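Dihydrofolate reductase (Schistosoma mansoni, PDB 3VCO) catalyses the NADPH-dependent reduction of 7,8-dihydrofolate to 5,6,7,8-tetrahydrofolate, a step needed for thymidylate, purine and glycine synthesis. Local coordinates at residues Trp33-Gly38 against Cys161-Pro166. Sequence-based numbering, arbitrary orientation.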
# COMPACT_ATOMS: atom_id res chain seq x y z
N TRP A 33 -1.25 9.84 12.80
CA TRP A 33 -1.67 9.12 11.61
C TRP A 33 -2.36 10.01 10.54
O TRP A 33 -3.38 9.62 9.96
CB TRP A 33 -2.49 7.84 11.96
CG TRP A 33 -1.69 6.73 12.67
CD1 TRP A 33 -1.02 6.82 13.89
CD2 TRP A 33 -1.54 5.36 12.25
NE1 TRP A 33 -0.46 5.61 14.21
CE2 TRP A 33 -0.76 4.70 13.22
CE3 TRP A 33 -1.97 4.63 11.14
CZ2 TRP A 33 -0.41 3.34 13.10
CZ3 TRP A 33 -1.61 3.28 11.03
CH2 TRP A 33 -0.84 2.66 12.01
N GLY A 34 -1.81 11.20 10.30
CA GLY A 34 -2.02 11.90 9.04
C GLY A 34 -1.36 11.11 7.89
O GLY A 34 -0.27 10.55 8.05
N ILE A 35 -2.02 11.02 6.75
CA ILE A 35 -1.48 10.21 5.63
C ILE A 35 -0.31 10.91 4.89
O ILE A 35 -0.46 12.05 4.44
CB ILE A 35 -2.58 9.80 4.61
CG1 ILE A 35 -3.66 8.96 5.28
CG2 ILE A 35 -1.97 9.03 3.43
CD1 ILE A 35 -4.78 8.57 4.36
N GLY A 36 0.82 10.20 4.77
CA GLY A 36 2.00 10.67 4.06
C GLY A 36 1.83 10.71 2.55
O GLY A 36 2.21 9.75 1.85
N LYS A 37 1.24 11.80 2.07
CA LYS A 37 1.00 12.03 0.65
C LYS A 37 1.12 13.53 0.36
O LYS A 37 1.24 14.34 1.29
CB LYS A 37 -0.40 11.54 0.28
CG LYS A 37 -1.48 12.52 0.69
CD LYS A 37 -2.86 12.05 0.31
CE LYS A 37 -3.88 13.10 0.66
NZ LYS A 37 -4.01 14.16 -0.36
N GLY A 38 1.08 13.90 -0.92
CA GLY A 38 1.30 15.28 -1.31
C GLY A 38 2.79 15.57 -1.49
O GLY A 38 3.64 14.92 -0.87
N CYS A 161 0.68 16.73 7.69
CA CYS A 161 -0.12 15.85 6.84
C CYS A 161 -1.57 15.92 7.31
O CYS A 161 -1.90 15.43 8.39
CB CYS A 161 0.42 14.40 6.89
SG CYS A 161 1.81 14.22 5.74
N ASP A 162 -2.42 16.53 6.49
CA ASP A 162 -3.78 16.89 6.91
C ASP A 162 -4.95 16.06 6.34
O ASP A 162 -6.10 16.39 6.60
CB ASP A 162 -4.03 18.38 6.68
CG ASP A 162 -3.62 18.83 5.29
OD1 ASP A 162 -3.22 20.01 5.13
OD2 ASP A 162 -3.67 17.98 4.36
N THR A 163 -4.68 15.01 5.57
CA THR A 163 -5.70 13.99 5.30
C THR A 163 -5.38 12.91 6.31
O THR A 163 -4.20 12.69 6.58
CB THR A 163 -5.60 13.42 3.83
OG1 THR A 163 -6.24 14.32 2.91
CG2 THR A 163 -6.25 12.04 3.70
N TYR A 164 -6.38 12.26 6.89
CA TYR A 164 -6.11 11.27 7.93
C TYR A 164 -6.37 9.85 7.56
O TYR A 164 -7.28 9.55 6.81
CB TYR A 164 -6.79 11.62 9.26
CG TYR A 164 -6.12 12.82 9.90
CD1 TYR A 164 -5.09 12.66 10.84
CD2 TYR A 164 -6.49 14.12 9.56
CE1 TYR A 164 -4.45 13.75 11.41
CE2 TYR A 164 -5.85 15.23 10.14
CZ TYR A 164 -4.83 15.03 11.06
OH TYR A 164 -4.20 16.11 11.64
N PHE A 165 -5.53 8.98 8.08
CA PHE A 165 -5.75 7.55 8.01
C PHE A 165 -7.02 7.20 8.78
O PHE A 165 -7.37 7.84 9.76
CB PHE A 165 -4.54 6.83 8.57
CG PHE A 165 -4.47 5.37 8.19
CD1 PHE A 165 -4.23 4.99 6.87
CD2 PHE A 165 -4.66 4.38 9.16
CE1 PHE A 165 -4.16 3.63 6.52
CE2 PHE A 165 -4.60 3.02 8.81
CZ PHE A 165 -4.38 2.66 7.49
N PRO A 166 -7.75 6.18 8.29
CA PRO A 166 -8.99 5.73 8.93
C PRO A 166 -8.73 5.36 10.38
O PRO A 166 -7.59 5.08 10.70
CB PRO A 166 -9.38 4.49 8.11
CG PRO A 166 -8.84 4.77 6.76
CD PRO A 166 -7.55 5.58 6.96
O HOH W 1 -2.17 13.70 3.99
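The W33 and F165 side chains run alongside each other in the same direction. The six-membered ring of W33 and the F165 ring meet obliquely, their planes at 43°. CD2 of F165 comes in at the edge of the indole, near its plane, 3.3 Å from W33 CE3. F165 has CG anti to its own backbone N (chi1 -163°), which carries the ring alongside the indole. At the rim of the phenyl ring, near its plane, sits CG1 of I35, 4.0 Å from F165 CB. CD1 of I35 continues over the Y164 carbonyl and meets the T163 methyl CG2 at 3.8 Å.

Two backbone bonds frame G34. F165 N donates to W33 O (2.9 Å) and I35 N donates to T163 O (2.8 Å). Together they make a single bridge between G34 and Y164. G34 CA lies 3.6 Å from C161 O and 3.4 Å from T163 O, in CH...O contacts. Further along, the K37 side chain lies roughly perpendicular to that of T163, with K37 CE 3.5 Å from T163 OG1.

W170 stacks on W33, and F165 also meets Y137. The contact joins two loops of the dihydrofolate reductase fold. The one holding G34 to G38 probably binds NADP(+), as in related reductases.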